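Local coordinates for protein oxidoreductase (Bordetella pertussis, PDB 3Q2K) that probably oxidises a UDP-linked N-acetylglucosamine uronic acid with NAD as cofactor, a step required for making 2,3-diacetamido-2,3-dideoxy-D-mannuronic acid, at residues 30-35 and 90-95; 131-136 and 344-349; 168-173 and 272-277; 278-283 and 291-296. All blocks are in the same frame, centred on the assembly; numbering follows the deposited sequence.

Interaction 1. Residues 30-35 and 90-95; sequences KIRFGL and QGNADA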
loop_
_atom_site.group_PDB
_atom_site.type_symbol
_atom_site.label_atom_id
_atom_site.label_comp_id
_atom_site.label_asym_id
_atom_site.label_seq_id
_atom_site.Cartn_x
_atom_site.Cartn_y
_atom_site.Cartn_z
ATOM N N LYS C 30 -39.035 5.765 -44.146
ATOM C CA LYS C 30 -37.780 6.316 -43.644
ATOM C C LYS C 30 -37.693 6.407 -42.119
ATOM O O LYS C 30 -38.674 6.735 -41.447
ATOM C CB LYS C 30 -37.512 7.683 -44.275
ATOM C CG LYS C 30 -37.384 7.613 -45.790
ATOM C CD LYS C 30 -37.135 8.981 -46.396
ATOM C CE LYS C 30 -38.438 9.736 -46.600
ATOM N NZ LYS C 30 -38.113 11.108 -47.075
ATOM N N ILE C 31 -36.513 6.121 -41.578
ATOM C CA ILE C 31 -36.249 6.283 -40.153
ATOM C C ILE C 31 -36.436 7.751 -39.773
ATOM O O ILE C 31 -35.846 8.626 -40.405
ATOM C CB ILE C 31 -34.785 5.908 -39.828
ATOM C CG1 ILE C 31 -34.544 4.416 -40.068
ATOM C CG2 ILE C 31 -34.457 6.178 -38.357
ATOM C CD1 ILE C 31 -35.235 3.553 -39.027
ATOM N N ARG C 32 -37.180 8.004 -38.698
ATOM C CA ARG C 32 -37.265 9.339 -38.111
ATOM C C ARG C 32 -36.290 9.615 -36.961
ATOM O O ARG C 32 -36.449 9.105 -35.849
ATOM C CB ARG C 32 -38.676 9.597 -37.583
ATOM C CG ARG C 32 -39.659 10.223 -38.565
ATOM C CD ARG C 32 -40.581 9.235 -39.268
ATOM N NE ARG C 32 -41.603 8.658 -38.397
ATOM C CZ ARG C 32 -42.805 8.255 -38.800
ATOM N NH1 ARG C 32 -43.182 8.379 -40.064
ATOM N NH2 ARG C 32 -43.663 7.735 -37.934
ATOM N N PHE C 33 -35.305 10.470 -37.217
ATOM C CA PHE C 33 -34.288 10.878 -36.250
ATOM C C PHE C 33 -34.585 12.218 -35.589
ATOM O O PHE C 33 -35.063 13.144 -36.239
ATOM C CB PHE C 33 -32.940 11.128 -36.926
ATOM C CG PHE C 33 -32.154 9.886 -37.214
ATOM C CD1 PHE C 33 -31.469 9.234 -36.208
ATOM C CD2 PHE C 33 -32.069 9.405 -38.505
ATOM C CE1 PHE C 33 -30.718 8.116 -36.494
ATOM C CE2 PHE C 33 -31.327 8.283 -38.795
ATOM C CZ PHE C 33 -30.656 7.638 -37.787
ATOM N N GLY C 34 -34.205 12.339 -34.322
ATOM C CA GLY C 34 -34.268 13.617 -33.624
ATOM C C GLY C 34 -32.871 13.964 -33.159
ATOM O O GLY C 34 -32.139 13.084 -32.707
ATOM N N LEU C 35 -32.505 15.234 -33.295
ATOM C CA LEU C 35 -31.206 15.718 -32.845
ATOM C C LEU C 35 -31.335 16.587 -31.598
ATOM O O LEU C 35 -32.130 17.528 -31.553
ATOM C CB LEU C 35 -30.523 16.490 -33.974
ATOM C CG LEU C 35 -29.162 17.102 -33.630
ATOM C CD1 LEU C 35 -28.183 15.995 -33.313
ATOM C CD2 LEU C 35 -28.616 17.917 -34.799
ATOM N N GLN C 90 -44.016 15.646 -27.276
ATOM C CA GLN C 90 -44.790 15.953 -28.467
ATOM C C GLN C 90 -44.198 15.354 -29.736
ATOM O O GLN C 90 -44.881 15.239 -30.749
ATOM C CB GLN C 90 -44.937 17.475 -28.523
ATOM C CG GLN C 90 -45.645 17.935 -27.255
ATOM C CD GLN C 90 -45.704 19.436 -27.055
ATOM O OE1 GLN C 90 -44.693 20.077 -26.762
ATOM N NE2 GLN C 90 -46.903 19.998 -27.172
ATOM N N GLY C 91 -42.938 14.939 -29.698
ATOM C CA GLY C 91 -42.310 14.451 -30.923
ATOM C C GLY C 91 -42.568 12.981 -31.197
ATOM O O GLY C 91 -43.015 12.256 -30.309
ATOM N N ASN C 92 -42.291 12.521 -32.414
ATOM C CA ASN C 92 -42.359 11.093 -32.715
ATOM C C ASN C 92 -41.083 10.457 -33.276
ATOM O O ASN C 92 -41.173 9.452 -33.983
ATOM C CB ASN C 92 -43.511 10.845 -33.693
ATOM C CG ASN C 92 -43.149 11.228 -35.119
ATOM O OD1 ASN C 92 -43.298 10.425 -36.040
ATOM N ND2 ASN C 92 -42.620 12.430 -35.308
ATOM N N ALA C 93 -39.902 11.020 -33.023
ATOM C CA ALA C 93 -38.677 10.490 -33.627
ATOM C C ALA C 93 -38.428 9.054 -33.176
ATOM O O ALA C 93 -38.827 8.689 -32.066
ATOM C CB ALA C 93 -37.468 11.371 -33.325
ATOM N N ASP C 94 -37.859 8.220 -34.046
ATOM C CA ASP C 94 -37.676 6.803 -33.718
ATOM C C ASP C 94 -36.432 6.626 -32.862
ATOM O O ASP C 94 -36.332 5.687 -32.067
ATOM C CB ASP C 94 -37.491 5.903 -34.945
ATOM C CG ASP C 94 -38.726 5.920 -35.831
ATOM O OD1 ASP C 94 -39.825 5.666 -35.292
ATOM O OD2 ASP C 94 -38.617 6.222 -37.038
ATOM N N ALA C 95 -35.527 7.582 -33.036
ATOM C CA ALA C 95 -34.206 7.586 -32.419
ATOM C C ALA C 95 -33.738 9.011 -32.144
ATOM O O ALA C 95 -33.826 9.896 -32.993
ATOM C CB ALA C 95 -33.214 6.885 -33.335
#

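Interaction 2. Residues 131-136 and 344-349; sequences DGKRMV and EGLQSL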
loop_
_atom_site.group_PDB
_atom_site.type_symbol
_atom_site.label_atom_id
_atom_site.label_comp_id
_atom_site.label_asym_id
_atom_site.label_seq_id
_atom_site.Cartn_x
_atom_site.Cartn_y
_atom_site.Cartn_z
ATOM N N ASP C 131 -22.392 6.323 -14.480
ATOM C CA ASP C 131 -23.476 6.919 -15.259
ATOM C C ASP C 131 -23.534 6.104 -16.539
ATOM O O ASP C 131 -24.607 5.825 -17.079
ATOM C CB ASP C 131 -23.255 8.393 -15.621
ATOM C CG ASP C 131 -23.230 9.305 -14.405
ATOM O OD1 ASP C 131 -23.629 8.839 -13.322
ATOM O OD2 ASP C 131 -22.811 10.480 -14.482
ATOM N N GLY C 132 -22.367 5.756 -17.064
ATOM C CA GLY C 132 -22.358 4.958 -18.287
ATOM C C GLY C 132 -22.980 3.580 -18.086
ATOM O O GLY C 132 -23.719 3.123 -18.959
ATOM N N LYS C 133 -22.698 2.894 -16.978
ATOM C CA LYS C 133 -23.449 1.684 -16.641
ATOM C C LYS C 133 -24.968 1.874 -16.565
ATOM O O LYS C 133 -25.742 1.046 -17.051
ATOM C CB LYS C 133 -22.926 1.001 -15.375
ATOM C CG LYS C 133 -21.568 0.315 -15.568
ATOM C CD LYS C 133 -21.142 -0.556 -14.389
ATOM C CE LYS C 133 -21.097 0.327 -13.154
ATOM N NZ LYS C 133 -20.321 -0.200 -12.000
ATOM N N ARG C 134 -25.414 2.955 -15.937
ATOM C CA ARG C 134 -26.840 3.223 -15.790
ATOM C C ARG C 134 -27.485 3.493 -17.147
ATOM O O ARG C 134 -28.586 2.996 -17.386
ATOM C CB ARG C 134 -27.041 4.435 -14.889
ATOM C CG ARG C 134 -27.829 4.164 -13.627
ATOM C CD ARG C 134 -28.211 5.521 -13.065
ATOM N NE ARG C 134 -27.044 6.386 -12.899
ATOM C CZ ARG C 134 -26.088 6.250 -11.980
ATOM N NH1 ARG C 134 -25.073 7.105 -11.939
ATOM N NH2 ARG C 134 -26.112 5.263 -11.094
ATOM N N MET C 135 -26.822 4.234 -18.032
ATOM C CA MET C 135 -27.315 4.426 -19.403
ATOM C C MET C 135 -27.578 3.051 -20.005
ATOM O O MET C 135 -28.694 2.783 -20.448
ATOM C CB MET C 135 -26.268 5.045 -20.342
ATOM C CG MET C 135 -25.792 6.449 -20.056
ATOM S SD MET C 135 -24.467 6.647 -21.257
ATOM C CE MET C 135 -25.413 6.840 -22.767
ATOM N N VAL C 136 -26.552 2.208 -20.099
ATOM C CA VAL C 136 -26.718 0.847 -20.616
ATOM C C VAL C 136 -27.825 0.005 -19.977
ATOM O O VAL C 136 -28.644 -0.663 -20.620
ATOM C CB VAL C 136 -25.410 0.049 -20.518
ATOM C CG1 VAL C 136 -25.550 -1.337 -21.131
ATOM C CG2 VAL C 136 -24.333 0.854 -21.211
ATOM N N GLU C 344 -19.973 -1.888 -26.235
ATOM C CA GLU C 344 -18.827 -1.417 -27.005
ATOM C C GLU C 344 -18.258 -0.127 -26.415
ATOM O O GLU C 344 -17.044 0.021 -26.263
ATOM C CB GLU C 344 -19.280 -1.107 -28.431
ATOM C CG GLU C 344 -18.490 -1.796 -29.520
ATOM C CD GLU C 344 -17.821 -3.039 -28.983
ATOM O OE1 GLU C 344 -16.592 -3.101 -29.148
ATOM O OE2 GLU C 344 -18.475 -3.900 -28.360
ATOM N N GLY C 345 -19.162 0.780 -26.055
ATOM C CA GLY C 345 -18.847 2.125 -25.571
ATOM C C GLY C 345 -18.381 2.124 -24.127
ATOM O O GLY C 345 -17.563 2.959 -23.746
ATOM N N LEU C 346 -18.844 1.149 -23.347
ATOM C CA LEU C 346 -18.358 0.982 -21.978
ATOM C C LEU C 346 -16.898 0.539 -21.975
ATOM O O LEU C 346 -16.155 0.857 -21.054
ATOM C CB LEU C 346 -19.214 -0.004 -21.180
ATOM C CG LEU C 346 -20.619 0.327 -20.675
ATOM C CD1 LEU C 346 -21.270 -0.935 -20.050
ATOM C CD2 LEU C 346 -20.547 1.473 -19.680
ATOM N N GLN C 347 -16.477 -0.182 -23.009
ATOM C CA GLN C 347 -15.131 -0.725 -23.037
ATOM C C GLN C 347 -14.176 0.466 -22.961
ATOM O O GLN C 347 -13.276 0.522 -22.125
ATOM C CB GLN C 347 -14.910 -1.508 -24.332
ATOM C CG GLN C 347 -14.371 -2.908 -24.167
ATOM C CD GLN C 347 -15.197 -3.764 -23.224
ATOM O OE1 GLN C 347 -15.317 -4.965 -23.442
ATOM N NE2 GLN C 347 -15.758 -3.173 -22.174
ATOM N N SER C 348 -14.344 1.478 -23.801
ATOM C CA SER C 348 -13.415 2.603 -23.698
ATOM C C SER C 348 -13.731 3.494 -22.484
ATOM O O SER C 348 -12.833 4.086 -21.886
ATOM C CB SER C 348 -13.514 3.369 -25.015
ATOM O OG SER C 348 -14.730 4.095 -24.960
ATOM N N LEU C 349 -14.993 3.592 -22.068
ATOM C CA LEU C 349 -15.283 4.360 -20.854
ATOM C C LEU C 349 -14.535 3.752 -19.671
ATOM O O LEU C 349 -14.048 4.472 -18.807
ATOM C CB LEU C 349 -16.777 4.383 -20.516
ATOM C CG LEU C 349 -17.126 5.223 -19.279
ATOM C CD1 LEU C 349 -16.533 6.622 -19.411
ATOM C CD2 LEU C 349 -18.643 5.391 -19.094
#

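Interaction 3. Residues 168-173 and 272-277; sequences GRFGRI and ITILGE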
loop_
_atom_site.group_PDB
_atom_site.type_symbol
_atom_site.label_atom_id
_atom_site.label_comp_id
_atom_site.label_asym_id
_atom_site.label_seq_id
_atom_site.Cartn_x
_atom_site.Cartn_y
_atom_site.Cartn_z
ATOM N N GLY C 168 -4.954 -13.389 -37.459
ATOM C CA GLY C 168 -3.684 -13.833 -36.905
ATOM C C GLY C 168 -2.435 -13.469 -37.685
ATOM O O GLY C 168 -1.389 -14.050 -37.408
ATOM N N ARG C 169 -2.473 -12.518 -38.616
ATOM C CA ARG C 169 -1.239 -12.150 -39.326
ATOM C C ARG C 169 -0.092 -11.536 -38.521
ATOM O O ARG C 169 1.057 -11.542 -38.959
ATOM C CB ARG C 169 -1.572 -11.243 -40.510
ATOM C CG ARG C 169 -2.560 -11.892 -41.469
ATOM C CD ARG C 169 -2.933 -10.939 -42.598
ATOM N NE ARG C 169 -1.747 -10.572 -43.365
ATOM C CZ ARG C 169 -1.640 -9.517 -44.167
ATOM N NH1 ARG C 169 -0.502 -9.293 -44.818
ATOM N NH2 ARG C 169 -2.667 -8.685 -44.292
ATOM N N PHE C 170 -0.360 -10.957 -37.356
ATOM C CA PHE C 170 0.712 -10.391 -36.548
ATOM C C PHE C 170 1.426 -11.427 -35.702
ATOM O O PHE C 170 2.512 -11.149 -35.196
ATOM C CB PHE C 170 0.191 -9.362 -35.550
ATOM C CG PHE C 170 -0.036 -8.023 -36.166
ATOM C CD1 PHE C 170 0.998 -7.107 -36.213
ATOM C CD2 PHE C 170 -1.271 -7.682 -36.676
ATOM C CE1 PHE C 170 0.772 -5.857 -36.739
ATOM C CE2 PHE C 170 -1.499 -6.438 -37.228
ATOM C CZ PHE C 170 -0.459 -5.532 -37.276
ATOM N N GLY C 171 0.846 -12.618 -35.613
ATOM C CA GLY C 171 1.272 -13.545 -34.567
ATOM C C GLY C 171 1.044 -12.903 -33.211
ATOM O O GLY C 171 0.232 -11.989 -33.033
ATOM N N ARG C 172 1.821 -13.365 -32.237
ATOM C CA ARG C 172 1.806 -12.833 -30.877
ATOM C C ARG C 172 2.078 -11.335 -30.969
ATOM O O ARG C 172 3.122 -10.968 -31.496
ATOM C CB ARG C 172 2.949 -13.511 -30.124
ATOM C CG ARG C 172 3.052 -13.233 -28.638
ATOM C CD ARG C 172 1.729 -13.617 -28.017
ATOM N NE ARG C 172 1.713 -13.209 -26.620
ATOM C CZ ARG C 172 2.473 -13.785 -25.697
ATOM N NH1 ARG C 172 2.386 -13.399 -24.430
ATOM N NH2 ARG C 172 3.317 -14.738 -26.064
ATOM N N ILE C 173 1.158 -10.486 -30.523
ATOM C CA ILE C 173 1.337 -9.039 -30.448
ATOM C C ILE C 173 2.213 -8.611 -29.275
ATOM O O ILE C 173 2.007 -9.010 -28.132
ATOM C CB ILE C 173 -0.030 -8.362 -30.358
ATOM C CG1 ILE C 173 -0.817 -8.801 -31.590
ATOM C CG2 ILE C 173 0.088 -6.844 -30.303
ATOM C CD1 ILE C 173 -1.129 -7.630 -32.448
ATOM N N ILE C 272 -1.039 5.118 -34.386
ATOM C CA ILE C 272 -0.946 3.809 -33.754
ATOM C C ILE C 272 0.102 2.932 -34.432
ATOM O O ILE C 272 0.211 2.865 -35.655
ATOM C CB ILE C 272 -2.277 3.055 -33.604
ATOM C CG1 ILE C 272 -2.025 1.736 -32.867
ATOM C CG2 ILE C 272 -2.943 2.778 -34.945
ATOM C CD1 ILE C 272 -3.229 1.324 -32.030
ATOM N N THR C 273 0.947 2.312 -33.620
ATOM C CA THR C 273 1.971 1.413 -34.130
ATOM C C THR C 273 1.743 0.096 -33.405
ATOM O O THR C 273 1.662 0.105 -32.172
ATOM C CB THR C 273 3.331 1.873 -33.607
ATOM O OG1 THR C 273 3.701 3.061 -34.308
ATOM C CG2 THR C 273 4.371 0.829 -33.908
ATOM N N ILE C 274 1.593 -0.994 -34.153
ATOM C CA ILE C 274 1.472 -2.308 -33.542
ATOM C C ILE C 274 2.628 -3.193 -33.971
ATOM O O ILE C 274 2.841 -3.365 -35.168
ATOM C CB ILE C 274 0.123 -2.946 -33.906
ATOM C CG1 ILE C 274 -1.002 -2.081 -33.342
ATOM C CG2 ILE C 274 -0.047 -4.335 -33.294
ATOM C CD1 ILE C 274 -2.319 -2.373 -34.038
ATOM N N LEU C 275 3.353 -3.757 -33.014
ATOM C CA LEU C 275 4.499 -4.601 -33.348
ATOM C C LEU C 275 4.241 -6.034 -32.911
ATOM O O LEU C 275 3.910 -6.221 -31.749
ATOM C CB LEU C 275 5.742 -4.116 -32.601
ATOM C CG LEU C 275 6.095 -2.679 -32.993
ATOM C CD1 LEU C 275 7.395 -2.200 -32.370
ATOM C CD2 LEU C 275 6.245 -2.685 -34.511
ATOM N N GLY C 276 4.373 -7.013 -33.802
ATOM C CA GLY C 276 4.291 -8.427 -33.458
ATOM C C GLY C 276 5.346 -9.365 -34.018
ATOM O O GLY C 276 6.335 -8.967 -34.632
ATOM N N GLU C 277 5.180 -10.651 -33.741
ATOM C CA GLU C 277 6.158 -11.657 -34.130
ATOM C C GLU C 277 6.377 -11.691 -35.641
ATOM O O GLU C 277 7.514 -11.828 -36.087
ATOM C CB GLU C 277 5.625 -13.013 -33.683
ATOM C CG GLU C 277 6.605 -14.159 -33.770
ATOM C CD GLU C 277 5.827 -15.457 -33.684
ATOM O OE1 GLU C 277 4.711 -15.447 -33.115
ATOM O OE2 GLU C 277 6.331 -16.474 -34.204
#

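Interaction 4. Residues 278-283 and 291-296; sequences KGTVRV and IDEWKF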
loop_
_atom_site.group_PDB
_atom_site.type_symbol
_atom_site.label_atom_id
_atom_site.label_comp_id
_atom_site.label_asym_id
_atom_site.label_seq_id
_atom_site.Cartn_x
_atom_site.Cartn_y
_atom_site.Cartn_z
ATOM N N LYS C 278 5.305 -11.493 -36.401
ATOM C CA LYS C 278 5.411 -11.586 -37.850
ATOM C C LYS C 278 4.724 -10.433 -38.559
ATOM O O LYS C 278 4.384 -10.603 -39.727
ATOM C CB LYS C 278 4.711 -12.837 -38.386
ATOM C CG LYS C 278 4.558 -14.019 -37.448
ATOM C CD LYS C 278 3.305 -14.791 -37.831
ATOM C CE LYS C 278 3.639 -16.145 -38.428
ATOM N NZ LYS C 278 2.382 -16.926 -38.598
ATOM N N GLY C 279 4.503 -9.315 -37.878
ATOM C CA GLY C 279 3.771 -8.208 -38.484
ATOM C C GLY C 279 4.279 -6.931 -37.836
ATOM O O GLY C 279 4.620 -6.861 -36.660
ATOM N N THR C 280 4.365 -5.864 -38.616
ATOM C CA THR C 280 4.683 -4.555 -38.081
ATOM C C THR C 280 3.778 -3.561 -38.800
ATOM O O THR C 280 3.674 -3.544 -40.023
ATOM C CB THR C 280 6.142 -4.260 -38.428
ATOM O OG1 THR C 280 6.965 -4.875 -37.427
ATOM C CG2 THR C 280 6.333 -2.752 -38.541
ATOM N N VAL C 281 3.027 -2.755 -38.064
ATOM C CA VAL C 281 2.129 -1.815 -38.718
ATOM C C VAL C 281 2.190 -0.474 -37.997
ATOM O O VAL C 281 2.240 -0.411 -36.766
ATOM C CB VAL C 281 0.676 -2.328 -38.835
ATOM C CG1 VAL C 281 -0.317 -1.210 -39.091
ATOM C CG2 VAL C 281 0.609 -3.283 -40.020
ATOM N N ARG C 282 2.194 0.589 -38.792
ATOM C CA ARG C 282 2.135 1.939 -38.252
ATOM C C ARG C 282 1.140 2.753 -39.069
ATOM O O ARG C 282 1.125 2.752 -40.300
ATOM C CB ARG C 282 3.530 2.563 -38.207
ATOM C CG ARG C 282 3.522 4.059 -37.950
ATOM C CD ARG C 282 4.872 4.463 -37.394
ATOM N NE ARG C 282 4.765 5.786 -36.793
ATOM C CZ ARG C 282 5.472 6.135 -35.724
ATOM N NH1 ARG C 282 5.343 7.350 -35.203
ATOM N NH2 ARG C 282 6.285 5.231 -35.188
ATOM N N VAL C 283 0.242 3.403 -38.342
ATOM C CA VAL C 283 -0.798 4.209 -38.951
ATOM C C VAL C 283 -0.533 5.597 -38.384
ATOM O O VAL C 283 -0.803 5.867 -37.212
ATOM C CB VAL C 283 -2.241 3.738 -38.660
ATOM C CG1 VAL C 283 -3.224 4.377 -39.638
ATOM C CG2 VAL C 283 -2.438 2.228 -38.769
ATOM N N ILE C 291 -1.391 5.033 -43.626
ATOM C CA ILE C 291 -0.597 3.891 -43.198
ATOM C C ILE C 291 0.828 4.120 -43.676
ATOM O O ILE C 291 1.053 4.182 -44.882
ATOM C CB ILE C 291 -1.156 2.619 -43.856
ATOM C CG1 ILE C 291 -2.502 2.256 -43.232
ATOM C CG2 ILE C 291 -0.210 1.431 -43.766
ATOM C CD1 ILE C 291 -3.098 1.042 -43.908
ATOM N N ASP C 292 1.788 4.153 -42.757
ATOM C CA ASP C 292 3.192 4.359 -43.111
ATOM C C ASP C 292 4.068 3.115 -43.187
ATOM O O ASP C 292 4.930 3.020 -44.059
ATOM C CB ASP C 292 3.884 5.354 -42.177
ATOM C CG ASP C 292 3.355 6.755 -42.350
ATOM O OD1 ASP C 292 3.126 7.186 -43.500
ATOM O OD2 ASP C 292 3.151 7.387 -41.296
ATOM N N GLU C 293 3.904 2.187 -42.252
ATOM C CA GLU C 293 4.763 1.008 -42.260
ATOM C C GLU C 293 3.808 -0.180 -42.283
ATOM O O GLU C 293 2.688 -0.167 -41.770
ATOM C CB GLU C 293 5.731 0.981 -41.069
ATOM C CG GLU C 293 7.160 0.557 -41.417
ATOM C CD GLU C 293 8.078 1.690 -41.855
ATOM O OE1 GLU C 293 7.791 2.869 -41.544
ATOM O OE2 GLU C 293 9.114 1.404 -42.497
ATOM N N TRP C 294 4.215 -1.220 -42.993
ATOM C CA TRP C 294 3.270 -2.313 -43.146
ATOM C C TRP C 294 4.097 -3.472 -43.689
ATOM O O TRP C 294 4.424 -3.498 -44.873
ATOM C CB TRP C 294 2.079 -1.877 -44.005
ATOM C CG TRP C 294 1.108 -2.968 -44.392
ATOM C CD1 TRP C 294 1.334 -4.000 -45.261
ATOM C CD2 TRP C 294 -0.218 -3.169 -43.885
ATOM N NE1 TRP C 294 0.230 -4.817 -45.341
ATOM C CE2 TRP C 294 -0.731 -4.333 -44.491
ATOM C CE3 TRP C 294 -1.009 -2.491 -42.952
ATOM C CZ2 TRP C 294 -2.010 -4.819 -44.218
ATOM C CZ3 TRP C 294 -2.264 -2.990 -42.664
ATOM C CH2 TRP C 294 -2.762 -4.137 -43.301
ATOM N N LYS C 295 4.501 -4.368 -42.792
ATOM C CA LYS C 295 5.367 -5.496 -43.107
ATOM C C LYS C 295 4.872 -6.747 -42.388
ATOM O O LYS C 295 4.714 -6.639 -41.174
ATOM C CB LYS C 295 6.756 -5.177 -42.557
ATOM C CG LYS C 295 7.281 -3.800 -42.944
ATOM C CD LYS C 295 8.321 -3.331 -41.934
ATOM C CE LYS C 295 9.304 -2.303 -42.468
ATOM N NZ LYS C 295 10.537 -2.438 -41.637
ATOM N N PHE C 296 4.688 -7.857 -43.104
ATOM C CA PHE C 296 4.154 -9.142 -42.645
ATOM C C PHE C 296 4.924 -10.351 -43.170
ATOM O O PHE C 296 5.483 -10.303 -44.263
ATOM C CB PHE C 296 2.688 -9.302 -43.047
ATOM C CG PHE C 296 1.775 -8.425 -42.248
ATOM C CD1 PHE C 296 1.446 -8.748 -40.939
ATOM C CD2 PHE C 296 1.259 -7.274 -42.819
ATOM C CE1 PHE C 296 0.641 -7.892 -40.185
ATOM C CE2 PHE C 296 0.465 -6.410 -42.081
ATOM C CZ PHE C 296 0.140 -6.730 -40.764
#

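Interaction 1. Residues 30-35 and 90-95
Residues 30-35 and 90-95 meet where a loop enters strand 95-98 and makes a single parallel bridge to strand 31-36, two neighbouring central strands of the nucleotide-binding sheet. Phe33 and Ala95 form the bridge: Gly34 N donates to Ala95 O at 2.8 Å with an N-H...O angle of 161°, and Ala95 N returns a weak bond to Arg32 O. The carboxylate of Asp94 then reaches back along strand 31-36, where Arg32 N gives its hydrogen to Asp94 OD2 at 2.8 Å, meeting the oxygen on its anti side, 25° out of the carboxylate plane. The guanidinium of Arg32 does not share this bond; its NE is 4.1 Å from Asp94 OD2, which lies well out of the guanidinium plane, so only charge attraction is likely. Asp94 OD1 has its own salt bridge to Arg29. On the face shared by Phe33 and Ala95, Phe33 CD1 lies 4.1 Å from Ala95 CB, and Tyr325 meets the Phe33 ring edge-to-face. Across the sheet from that ring, Ala93 CB sits 3.5 Å from Gly34 N, near Glu60. Strand 31-36 flanked by 56-62 and 95-98, in the sheet order 3-2-1-4-5-6, is the signature of the NAD-binding Rossmann fold.

Interaction 2. Residues 131-136 and 344-349
Leu346 of helix 342-361 pushes its two methyls against Gly132 and Val136 of helix 129-142, an antiparallel helix pair that joins the NAD-binding Rossmann fold to the C-terminal alpha/beta domain. The short helical segments run at 174° to each other, with axes 10.3 Å apart at closest approach. No hydrogen bond crosses between them; the leucine methyls meet the glycine backbone and a valine methyl. Leu346 CD2 rests on the backbone of Gly132, 3.6 Å from its carbonyl C, while the other branch meets Val136 tip to tip. The second leucine, Leu349, lies one turn further along and brings its CD2 to 3.8 Å from Gly132 CA. Its CG stands anti to the backbone N (chi1 -178°), whereas that of Leu346 is anti to the carbonyl carbon (chi1 -73°); from these different rotamers both residues turn a CD2 methyl to the same glycine, one against its bare CA and the other against its carbonyl.

Further out, Met125 touches both Val136 and Leu346, and Trp129 lies against Leu346 and Leu349. The polar end of Lys133 turns from the interface to a salt bridge with Glu130. Within helix 129-142, Arg134 NH1 holds Asp131 OD1 at 2.6 Å, in the guanidinium plane. One turn on from Gly132, Val136 CG2 lies 3.7 Å from Leu346 CD1.

Interaction 3. Residues 168-173 and 272-277
Ile274 on strand 269-276 meets Phe170 and Ile173 where the loop after helix 156-166 turns into strand 173-181, an antiparallel neighbour in the large mixed sheet of the C-terminal alpha/beta domain. Ile173 and Gly276 form a non-hydrogen-bonded antiparallel pair there, with CA atoms 4.3 Å apart. Phe170 belongs to a type I turn that begins at Gly168, the C-prime residue of the Schellman motif ending the helix, and runs to Gly171.

Followed outward, the Phe170 side chain leaves CB with CG anti to the carbonyl carbon (chi1 -81°), which swings the ring along strand 269-276. CD1 then comes near Gly276 N, which lies at the ring edge close to its plane. Next, CE1 approaches Ile274 O at 3.6 Å and also lies beside Ile274 CG2. CZ, at the tip, is 4.2 Å from that methyl. The methyl thus lies over one ring face, 4.2 Å from the centroid and 24° off the normal, a CH-pi contact. Ile173 CD1 lies 3.6 Å from Ile274 CG2, so one methyl serves both the loop residue Phe170 and Ile173, the first residue of the strand. Val161 and Ile165 of helix 156-166 also touch Ile274, and Phe296 meets the Phe170 ring edge-to-face.

At the end of the strand the contact becomes polar: Glu277 N donates to Arg172 O at 3.1 Å, tilted 20° from the carbonyl plane.

Interaction 4. Residues 278-283 and 291-296
Val281 packs against both Trp294 and Phe296 on one face of a beta hairpin, strands 279-284 and 290-296, at the edge of the mixed sheet in the C-terminal alpha/beta domain. The strand axes pass 4.5 Å apart and run antiparallel at 170°.

The tight part is the face bearing Val281, Val283, Ile291, Trp294 and Phe296, against which helix 156-166 lies. Val281 CG2, set anti to the carbonyl carbon, approaches Trp294 CE3 at 3.4 Å and Phe296 CZ at 3.6 Å. The aromatic pair is itself packed: Phe296 CE2 sits over one face of the indole, and Trp294 CD2 lies at the phenyl edge. Phe296 CD1 also reaches back to Gly279 CA at 3.4 Å.

The face of Thr280, Arg282, Glu293 and Lys295 is looser within the hairpin, and the third subunit partly covers it through Leu268. Thr280 and Lys295 lie side by side, joined through Thr280 CG2 and Lys295 CD at 4.0 Å. Arg282 CB meets Glu293 CB, while the guanidinium bridges Glu269 of its own chain and Glu269 of the third subunit.

The solvent side is the bulged end of the contact, where the exposed Asp292 makes a salt bridge with Arg290. Asp292 and Glu293 both oppose Arg282 in a classic beta bulge: Arg282 O accepts Asp292 N at 2.9 Å and, weakly, Glu293 N at 3.4 Å.

Interactions 3 and 4 belong to one mixed sheet: strands 269-276 and 279-284 are neighbours, and Ile272 O to Val283 N (2.7 Å) and Ile274 N to Val281 O (2.8 Å) are probable hydrogen bonds between them. Both also touch the third subunit. Interaction 1 lies in the other, parallel sheet, its centre about 43 Å from either of theirs, across the chain's centre. Interaction 2 is nearest that centre and joins the two domains; along the chain its loop encloses interactions 3 and 4. Chemistry follows place: the buried helix pair has no hydrogen bond across it, the partly buried interaction 1 rests on backbone bonds and one carboxylate, the partly buried interaction 4 joins a backbone ladder to an apolar face, and the buried interaction 3 is mainly apolar with one backbone bond.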